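Local coordinates for lipopolysaccharide core biosynthesis protein (Thermoplasma volcanium GSS1, PDB 3GLV) that probably catalyses the transfer of the AMP portion of ATP to FMN, producing the coenzyme FAD as a homodimer that uses a divalent metal cation, at residues V10-H15 with P49-N54; V34-D39 with A69-E74; H20-S25 with S61-V66. One frame throughout, in Å; residues are numbered along the deposited sequence.

Contact 1 (V10-H15 with P49-N54). With SO4 (sulfate ion), chain C.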
loop_
_atom_site.group_PDB
_atom_site.type_symbol
_atom_site.label_atom_id
_atom_site.label_comp_id
_atom_site.label_asym_id
_atom_site.label_seq_id
_atom_site.Cartn_x
_atom_site.Cartn_y
_atom_site.Cartn_z
ATOM N N VAL A 10 13.046 -4.742 2.396
ATOM C CA VAL A 10 13.346 -3.514 1.719
ATOM C C VAL A 10 12.072 -2.810 1.309
ATOM O O VAL A 10 11.978 -1.633 1.501
ATOM C CB VAL A 10 14.271 -3.782 0.483
ATOM C CG1 VAL A 10 14.513 -2.535 -0.261
ATOM C CG2 VAL A 10 15.679 -4.467 0.923
ATOM N N PHE A 11 11.115 -3.548 0.720
ATOM C CA PHE A 11 9.836 -3.013 0.235
ATOM C C PHE A 11 10.042 -1.865 -0.739
ATOM O O PHE A 11 9.506 -0.785 -0.554
ATOM C CB PHE A 11 8.930 -2.573 1.426
ATOM C CG PHE A 11 8.742 -3.672 2.472
ATOM C CD1 PHE A 11 7.962 -4.796 2.173
ATOM C CD2 PHE A 11 9.402 -3.618 3.717
ATOM C CE1 PHE A 11 7.815 -5.835 3.104
ATOM C CE2 PHE A 11 9.270 -4.646 4.650
ATOM C CZ PHE A 11 8.475 -5.765 4.326
ATOM N N ASP A 12 10.858 -2.096 -1.756
ATOM C CA ASP A 12 11.177 -1.030 -2.716
ATOM C C ASP A 12 9.952 -0.703 -3.588
ATOM O O ASP A 12 9.388 0.415 -3.513
ATOM C CB ASP A 12 12.391 -1.408 -3.560
ATOM C CG ASP A 12 12.929 -0.264 -4.363
ATOM O OD1 ASP A 12 12.757 0.938 -3.975
ATOM O OD2 ASP A 12 13.586 -0.597 -5.388
ATOM N N ILE A 13 9.531 -1.666 -4.380
ATOM C CA ILE A 13 8.311 -1.525 -5.172
ATOM C C ILE A 13 7.284 -2.446 -4.571
ATOM O O ILE A 13 7.484 -3.681 -4.622
ATOM C CB ILE A 13 8.511 -1.919 -6.636
ATOM C CG1 ILE A 13 9.628 -1.107 -7.276
ATOM C CG2 ILE A 13 7.158 -1.760 -7.472
ATOM C CD1 ILE A 13 9.364 0.366 -7.196
ATOM N N LEU A 14 6.206 -1.887 -4.011
ATOM C CA LEU A 14 5.225 -2.744 -3.301
ATOM C C LEU A 14 4.526 -3.657 -4.275
ATOM O O LEU A 14 4.113 -3.232 -5.381
ATOM C CB LEU A 14 4.169 -1.950 -2.510
ATOM C CG LEU A 14 4.513 -1.390 -1.132
ATOM C CD1 LEU A 14 3.387 -0.626 -0.478
ATOM C CD2 LEU A 14 4.990 -2.567 -0.217
ATOM N N HIS A 15 4.393 -4.913 -3.885
ATOM C CA HIS A 15 3.643 -5.855 -4.671
ATOM C C HIS A 15 2.904 -6.870 -3.786
ATOM O O HIS A 15 3.031 -6.826 -2.575
ATOM C CB HIS A 15 4.546 -6.519 -5.645
ATOM C CG HIS A 15 5.671 -7.257 -5.030
ATOM N ND1 HIS A 15 5.487 -8.347 -4.204
ATOM C CD2 HIS A 15 7.014 -7.067 -5.113
ATOM C CE1 HIS A 15 6.663 -8.818 -3.827
ATOM N NE2 HIS A 15 7.608 -8.052 -4.354
ATOM N N PRO A 49 17.912 0.001 -4.041
ATOM C CA PRO A 49 16.482 0.320 -4.253
ATOM C C PRO A 49 16.301 1.661 -4.999
ATOM O O PRO A 49 17.104 2.570 -4.828
ATOM C CB PRO A 49 15.921 0.409 -2.848
ATOM C CG PRO A 49 17.161 0.616 -1.939
ATOM C CD PRO A 49 18.377 0.275 -2.675
ATOM N N ILE A 50 15.258 1.775 -5.807
ATOM C CA ILE A 50 14.979 2.987 -6.575
ATOM C C ILE A 50 14.282 4.090 -5.727
ATOM O O ILE A 50 14.387 5.301 -6.017
ATOM C CB ILE A 50 14.133 2.554 -7.840
ATOM C CG1 ILE A 50 14.230 3.578 -8.937
ATOM C CG2 ILE A 50 12.715 2.226 -7.486
ATOM C CD1 ILE A 50 13.526 3.131 -10.186
ATOM N N PHE A 51 13.562 3.668 -4.687
ATOM C CA PHE A 51 12.962 4.608 -3.729
ATOM C C PHE A 51 13.851 4.737 -2.488
ATOM O O PHE A 51 14.371 3.735 -1.983
ATOM C CB PHE A 51 11.570 4.113 -3.328
ATOM C CG PHE A 51 10.502 4.398 -4.341
ATOM C CD1 PHE A 51 9.995 5.694 -4.478
ATOM C CD2 PHE A 51 9.923 3.376 -5.076
ATOM C CE1 PHE A 51 8.997 5.980 -5.361
ATOM C CE2 PHE A 51 8.905 3.629 -5.987
ATOM C CZ PHE A 51 8.440 4.966 -6.155
ATOM N N ASP A 52 13.991 5.954 -1.972
ATOM C CA ASP A 52 14.869 6.187 -0.796
ATOM C C ASP A 52 14.191 5.659 0.471
ATOM O O ASP A 52 12.986 5.387 0.484
ATOM C CB ASP A 52 15.097 7.684 -0.616
ATOM C CG ASP A 52 13.783 8.384 -0.286
ATOM O OD1 ASP A 52 12.978 8.712 -1.206
ATOM O OD2 ASP A 52 13.464 8.447 0.899
ATOM N N GLU A 53 14.970 5.522 1.542
ATOM C CA GLU A 53 14.526 4.800 2.730
ATOM C C GLU A 53 13.354 5.445 3.423
ATOM O O GLU A 53 12.496 4.750 3.888
ATOM C CB GLU A 53 15.668 4.537 3.725
ATOM C CG GLU A 53 16.193 5.786 4.413
ATOM C CD GLU A 53 17.600 5.632 4.992
ATOM O OE1 GLU A 53 18.304 4.635 4.694
ATOM O OE2 GLU A 53 17.953 6.527 5.787
ATOM N N ASN A 54 13.287 6.769 3.461
ATOM C CA ASN A 54 12.169 7.445 4.096
ATOM C C ASN A 54 10.891 7.249 3.306
ATOM O O ASN A 54 9.812 7.024 3.882
ATOM C CB ASN A 54 12.450 8.940 4.290
ATOM C CG ASN A 54 13.650 9.167 5.177
ATOM O OD1 ASN A 54 13.947 8.357 6.055
ATOM N ND2 ASN A 54 14.377 10.215 4.913
HETATM S S SO4 C . 12.052 -7.391 0.164
HETATM O O1 SO4 C . 12.939 -7.661 -0.980
HETATM O O2 SO4 C . 12.903 -7.213 1.340
HETATM O O3 SO4 C . 11.362 -6.096 -0.039
HETATM O O4 SO4 C . 11.238 -8.607 0.241
#

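Contact 2 (V34-D39 with A69-E74)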
loop_
_atom_site.group_PDB
_atom_site.type_symbol
_atom_site.label_atom_id
_atom_site.label_comp_id
_atom_site.label_asym_id
_atom_site.label_seq_id
_atom_site.Cartn_x
_atom_site.Cartn_y
_atom_site.Cartn_z
ATOM N N VAL A 34 6.922 -3.391 11.352
ATOM C CA VAL A 34 7.744 -3.698 10.173
ATOM C C VAL A 34 9.044 -2.958 10.211
ATOM O O VAL A 34 9.079 -1.683 10.440
ATOM C CB VAL A 34 6.978 -3.399 8.839
ATOM C CG1 VAL A 34 7.879 -3.705 7.625
ATOM C CG2 VAL A 34 5.643 -4.158 8.787
ATOM N N VAL A 35 10.139 -3.692 10.007
ATOM C CA VAL A 35 11.451 -3.041 9.997
ATOM C C VAL A 35 11.960 -2.950 8.557
ATOM O O VAL A 35 12.164 -3.962 7.876
ATOM C CB VAL A 35 12.478 -3.809 10.876
ATOM C CG1 VAL A 35 13.905 -3.150 10.835
ATOM C CG2 VAL A 35 11.939 -3.987 12.312
ATOM N N VAL A 36 12.112 -1.721 8.105
ATOM C CA VAL A 36 12.390 -1.384 6.710
ATOM C C VAL A 36 13.902 -1.124 6.547
ATOM O O VAL A 36 14.466 -0.282 7.270
ATOM C CB VAL A 36 11.591 -0.105 6.300
ATOM C CG1 VAL A 36 11.971 0.354 4.867
ATOM C CG2 VAL A 36 10.112 -0.353 6.409
ATOM N N ALA A 37 14.558 -1.821 5.620
ATOM C CA ALA A 37 16.018 -1.706 5.452
ATOM C C ALA A 37 16.435 -0.287 5.048
ATOM O O ALA A 37 15.798 0.333 4.206
ATOM C CB ALA A 37 16.500 -2.705 4.417
ATOM N N ARG A 38 17.474 0.239 5.701
ATOM C CA ARG A 38 18.147 1.437 5.262
ATOM C C ARG A 38 18.705 1.253 3.866
ATOM O O ARG A 38 19.003 0.152 3.432
ATOM C CB ARG A 38 19.307 1.785 6.210
ATOM C CG ARG A 38 18.779 2.296 7.534
ATOM C CD ARG A 38 19.785 2.761 8.515
ATOM N NE ARG A 38 19.077 3.220 9.713
ATOM C CZ ARG A 38 18.595 4.455 9.899
ATOM N NH1 ARG A 38 18.772 5.404 8.986
ATOM N NH2 ARG A 38 17.929 4.751 11.021
ATOM N N ASP A 39 18.861 2.364 3.180
ATOM C CA ASP A 39 19.464 2.349 1.849
ATOM C C ASP A 39 20.877 1.752 1.832
ATOM O O ASP A 39 21.197 0.979 0.929
ATOM C CB ASP A 39 19.467 3.755 1.226
ATOM C CG ASP A 39 18.049 4.281 0.867
ATOM O OD1 ASP A 39 17.174 3.518 0.284
ATOM O OD2 ASP A 39 17.835 5.513 1.095
ATOM N N ALA A 69 6.043 1.089 11.743
ATOM C CA ALA A 69 7.171 0.859 10.865
ATOM C C ALA A 69 8.342 1.684 11.276
ATOM O O ALA A 69 8.205 2.880 11.585
ATOM C CB ALA A 69 6.789 1.127 9.410
ATOM N N ILE A 70 9.503 1.039 11.276
ATOM C CA ILE A 70 10.747 1.677 11.616
ATOM C C ILE A 70 11.896 1.315 10.692
ATOM O O ILE A 70 11.929 0.248 10.035
ATOM C CB ILE A 70 11.172 1.418 13.076
ATOM C CG1 ILE A 70 11.415 -0.056 13.330
ATOM C CG2 ILE A 70 10.104 1.960 14.106
ATOM C CD1 ILE A 70 12.115 -0.238 14.640
ATOM N N LEU A 71 12.870 2.201 10.649
ATOM C CA LEU A 71 14.101 1.907 9.926
ATOM C C LEU A 71 14.964 0.910 10.734
ATOM O O LEU A 71 15.082 0.993 11.952
ATOM C CB LEU A 71 14.849 3.203 9.630
ATOM C CG LEU A 71 14.818 3.824 8.215
ATOM C CD1 LEU A 71 13.798 3.305 7.275
ATOM C CD2 LEU A 71 14.803 5.385 8.255
ATOM N N GLY A 72 15.589 -0.014 10.052
ATOM C CA GLY A 72 16.473 -0.942 10.694
ATOM C C GLY A 72 17.846 -0.369 11.027
ATOM O O GLY A 72 18.114 0.792 10.833
ATOM N N HIS A 73 18.701 -1.223 11.551
ATOM C CA HIS A 73 20.028 -0.829 11.965
ATOM C C HIS A 73 21.080 -1.286 11.017
ATOM O O HIS A 73 21.245 -2.450 10.739
ATOM C CB HIS A 73 20.352 -1.347 13.348
ATOM C CG HIS A 73 19.795 -0.503 14.431
ATOM N ND1 HIS A 73 20.031 0.842 14.505
ATOM C CD2 HIS A 73 18.980 -0.802 15.459
ATOM C CE1 HIS A 73 19.403 1.338 15.549
ATOM N NE2 HIS A 73 18.759 0.359 16.146
ATOM N N GLU A 74 21.810 -0.293 10.584
ATOM C CA GLU A 74 22.756 -0.317 9.515
ATOM C C GLU A 74 23.566 -1.575 9.224
ATOM O O GLU A 74 24.051 -1.733 8.122
ATOM C CB GLU A 74 23.637 0.916 9.669
ATOM C CG GLU A 74 22.819 2.197 9.992
ATOM C CD GLU A 74 22.247 2.241 11.398
ATOM O OE1 GLU A 74 22.415 1.285 12.140
ATOM O OE2 GLU A 74 21.656 3.259 11.784
#

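Contact 3 (H20-S25 with S61-V66)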
loop_
_atom_site.group_PDB
_atom_site.type_symbol
_atom_site.label_atom_id
_atom_site.label_comp_id
_atom_site.label_asym_id
_atom_site.label_seq_id
_atom_site.Cartn_x
_atom_site.Cartn_y
_atom_site.Cartn_z
ATOM N N HIS A 20 1.201 -10.402 0.982
ATOM C CA HIS A 20 0.944 -11.732 1.603
ATOM C C HIS A 20 1.866 -11.881 2.845
ATOM O O HIS A 20 1.414 -12.329 3.888
ATOM C CB HIS A 20 1.169 -12.844 0.628
ATOM C CG HIS A 20 1.152 -14.235 1.208
ATOM N ND1 HIS A 20 -0.021 -14.950 1.394
ATOM C CD2 HIS A 20 2.167 -15.104 1.471
ATOM C CE1 HIS A 20 0.281 -16.166 1.838
ATOM N NE2 HIS A 20 1.601 -16.294 1.883
ATOM N N TYR A 21 3.117 -11.489 2.757
ATOM C CA TYR A 21 4.027 -11.588 3.887
ATOM C C TYR A 21 3.542 -10.793 5.080
ATOM O O TYR A 21 3.443 -11.318 6.138
ATOM C CB TYR A 21 5.445 -11.171 3.486
ATOM C CG TYR A 21 6.480 -11.067 4.601
ATOM C CD1 TYR A 21 6.831 -12.140 5.356
ATOM C CD2 TYR A 21 7.118 -9.892 4.843
ATOM C CE1 TYR A 21 7.768 -12.033 6.315
ATOM C CE2 TYR A 21 8.046 -9.775 5.798
ATOM C CZ TYR A 21 8.371 -10.838 6.534
ATOM O OH TYR A 21 9.306 -10.678 7.479
ATOM N N LEU A 22 3.220 -9.532 4.864
ATOM C CA LEU A 22 2.751 -8.667 5.907
ATOM C C LEU A 22 1.395 -9.117 6.490
ATOM O O LEU A 22 1.265 -9.247 7.657
ATOM C CB LEU A 22 2.711 -7.227 5.424
ATOM C CG LEU A 22 4.045 -6.618 5.015
ATOM C CD1 LEU A 22 3.941 -5.155 4.650
ATOM C CD2 LEU A 22 5.041 -6.815 6.110
ATOM N N LYS A 23 0.418 -9.387 5.648
ATOM C CA LYS A 23 -0.898 -9.799 6.082
ATOM C C LYS A 23 -0.874 -11.068 6.883
ATOM O O LYS A 23 -1.585 -11.178 7.920
ATOM C CB LYS A 23 -1.855 -9.907 4.916
ATOM C CG LYS A 23 -3.230 -10.314 5.289
ATOM C CD LYS A 23 -4.239 -10.271 4.073
ATOM C CE LYS A 23 -4.513 -8.832 3.580
ATOM N NZ LYS A 23 -5.652 -8.919 2.621
ATOM N N GLU A 24 -0.080 -12.044 6.439
ATOM C CA GLU A 24 -0.033 -13.316 7.166
ATOM C C GLU A 24 0.732 -13.102 8.484
ATOM O O GLU A 24 0.390 -13.696 9.473
ATOM C CB GLU A 24 0.592 -14.422 6.339
ATOM C CG GLU A 24 -0.216 -14.823 5.112
ATOM C CD GLU A 24 -1.627 -15.266 5.456
ATOM O OE1 GLU A 24 -1.786 -16.329 6.065
ATOM O OE2 GLU A 24 -2.571 -14.546 5.115
ATOM N N SER A 25 1.729 -12.192 8.500
ATOM C CA SER A 25 2.438 -11.929 9.717
ATOM C C SER A 25 1.472 -11.334 10.731
ATOM O O SER A 25 1.499 -11.723 11.882
ATOM C CB SER A 25 3.654 -11.034 9.507
ATOM O OG SER A 25 4.598 -11.644 8.623
ATOM N N SER A 61 3.950 2.251 5.976
ATOM C CA SER A 61 3.140 2.719 7.106
ATOM C C SER A 61 1.674 2.959 6.703
ATOM O O SER A 61 0.808 3.155 7.572
ATOM C CB SER A 61 3.694 4.063 7.628
ATOM O OG SER A 61 4.957 3.759 8.211
ATOM N N GLU A 62 1.403 3.011 5.409
ATOM C CA GLU A 62 0.052 3.327 4.946
ATOM C C GLU A 62 -0.791 2.086 4.782
ATOM O O GLU A 62 -1.981 2.209 4.432
ATOM C CB GLU A 62 0.104 4.138 3.629
ATOM C CG GLU A 62 0.688 5.573 3.815
ATOM C CD GLU A 62 -0.209 6.496 4.593
ATOM O OE1 GLU A 62 -1.444 6.272 4.592
ATOM O OE2 GLU A 62 0.312 7.494 5.151
ATOM N N LEU A 63 -0.210 0.904 4.997
ATOM C CA LEU A 63 -0.963 -0.345 4.881
ATOM C C LEU A 63 -1.810 -0.688 6.086
ATOM O O LEU A 63 -1.354 -0.615 7.246
ATOM C CB LEU A 63 -0.044 -1.520 4.608
ATOM C CG LEU A 63 0.790 -1.377 3.330
ATOM C CD1 LEU A 63 1.863 -2.457 3.335
ATOM C CD2 LEU A 63 -0.126 -1.417 2.102
ATOM N N LYS A 64 -3.047 -1.109 5.817
ATOM C CA LYS A 64 -3.992 -1.436 6.896
ATOM C C LYS A 64 -3.343 -2.336 7.935
ATOM O O LYS A 64 -3.481 -2.091 9.108
ATOM C CB LYS A 64 -5.258 -2.155 6.343
ATOM C CG LYS A 64 -6.241 -1.218 5.586
ATOM C CD LYS A 64 -7.516 -1.969 5.061
ATOM C CE LYS A 64 -8.399 -1.101 4.117
ATOM N NZ LYS A 64 -8.507 0.407 4.505
ATOM N N VAL A 65 -2.616 -3.361 7.480
ATOM C CA VAL A 65 -2.150 -4.392 8.385
ATOM C C VAL A 65 -0.921 -3.984 9.201
ATOM O O VAL A 65 -0.576 -4.688 10.149
ATOM C CB VAL A 65 -1.883 -5.741 7.643
ATOM C CG1 VAL A 65 -3.151 -6.211 6.937
ATOM C CG2 VAL A 65 -0.709 -5.656 6.703
ATOM N N VAL A 66 -0.309 -2.827 8.897
ATOM C CA VAL A 66 0.880 -2.408 9.567
ATOM C C VAL A 66 0.562 -1.450 10.715
ATOM O O VAL A 66 0.060 -0.309 10.513
ATOM C CB VAL A 66 1.934 -1.750 8.588
ATOM C CG1 VAL A 66 3.159 -1.282 9.345
ATOM C CG2 VAL A 66 2.316 -2.691 7.465
#

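Contact 1 (V10-H15 with P49-N54)
D12 reaches across to P49-N54 with its carboxylate and takes two consecutive backbone N-H groups, one on each oxygen. I50 N gives its hydrogen to D12 OD2 at 2.9 Å, and F51 N lies 2.9 Å from D12 OD1, its N-H pointing almost straight at the oxygen (164°). OD1 uses its syn lone pair; OD2 is also met on the syn side, with the donor 20° out of the carboxylate plane. CG stands anti to the backbone N (chi1 -169°), on the side of the 49-54 loop. This is the tight part of the contact: P49 CB presses to 3.4 Å from D12 OD1, and the carboxylate is hemmed in by the proline, the two amides and the I50 CG2 methyl. Beside it, I13 sends CD1 to the edge of the F51 ring, in its plane, 3.5 Å from F51 CE2, the two side chains crossing at about a right angle. The remainder is looser. V10 CG1 only brushes P49 CB at 4.2 Å, and I50, an exposed residue, turns the end of its side chain away. The second subunit comes up at this surface, packing its own I13 on I13 and its H15 on F51. Earlier in the same loop, just after strand 4-9, backbone N-H groups turn onto a sulfate: V10 N meets SO4 O2 and F11 N meets SO4 O3, while H18 NE2 also binds the ion. With H15 and H18 forming the HxGH signature of the nucleotidyltransferases, the anion probably sits where ATP phosphate would bind. The chemistry implies that one carboxylate fastens the 49-54 loop by its main chain, whereas neighbouring amides of the loop that probably binds ATP hold an anion.

Contact 2 (V34-D39 with A69-E74)
R38 lays one face of its guanidinium over the CB of L71, which stands 3.7 Å above the plane and off toward the rim, the two side chains crossing at about a right angle. The opposite face is taken by E74 OE2, 3.3 Å from R38 NE; OE2 lies well out of the guanidinium plane, so this salt bridge is one of charge, with no N-H aimed at the oxygen, and the guanidinium and carboxylate planes are 10° apart. At the edge, R38 NE gives its hydrogen to G72 O at 2.8 Å, tilted somewhat from the guanidinium plane. The arginine chain is extended from CG to NE, and a weak, long ion pair adds E53 at NH1. Replacing R38 by a leucine would probably leave G72 O without this donor and the E74 carboxylate without its opposite charge. Before the arginine, strands 34-36 and 69-71 run parallel, their axes 31° apart, as neighbours at one side of the five-stranded Rossmann-like sheet; helices 39-44 and 53-60 make the β-α-β crossover between them. I70 bonds in both directions, its N to V34 O and its O to V36 N, and G72 N continues the pattern to V36 O. V35 and I70 share the face covered by helix 77-84, where V35 CG2 lies 4.1 Å from I70 CG1; V34, V36, A69 and L71 face the other way, toward helix 53-60 and the loops beside it. V35 CG1 packs tightly on G72, 3.4 Å from its CA.

Contact 3 (H20-S25 with S61-V66)
L22 and L63 meet methyl to methyl with their side chains at about a right angle, L22 CD1 lying 3.7 Å from L63 CD1. The same L22 methyl also touches V66, whose chain it meets obliquely, with 4.1 Å between L22 CD1 and V66 CG2. One methyl of L22 thus touches two residues of the loop, which approach it from the same side, while the base of the side chain serves a third: V65 CG2 sits 4.0 Å from L22 CB and equally close to K23 N, so this methyl rests on the helix backbone. With V65 CG1 anti to the carbonyl carbon (chi1 -58°), CG2 falls between the backbone N and the carbonyl carbon, where it meets the helix. The loop is held in shape by a type I turn from L63 to V66, closed by a 3.0 Å bond from V66 N to L63 O, which brings three apolar side chains round to L22. The patch joins helix 16-26 to the connection between helix 53-60 and strand 68-71. Farther in, L22 leans on V34 of strand 31-36 and A7 of strand 4-9, which places it in the core, against the sheet, and on F11 of the probable ATP-binding loop. K23 adds only the start of its chain, its CB 4.4 Å from V65 CG1. The chemistry implies a division of labour: between these two segments the contact is apolar, through van der Waals touch, whereas the ammonium groups bind the second subunit, K23 in a salt bridge to its E62 and K64 at its L63 O and V66 O.

The three contacts tie together one Rossmann-like domain. Along the chain their first segments come as 10-15, 20-25 and 34-39, their second as 49-54, 61-66 and 69-74, so every pair of contacts interleaves. Contact 1 lies about 11 Å from contact 2 and 15 Å from contact 3, centre to centre, and contacts 2 and 3 are also about 15 Å apart. F11 bridges all three, packing on V34 and on L22, while E53 OE1 probably accepts a hydrogen bond from D39 N. Contacts 1 and 3 also meet the second subunit; contact 2 does not. The probable ATP-binding loop is thereby joined to the sheet, to the dimer interface and, through contact 2, to edge strand 68-71.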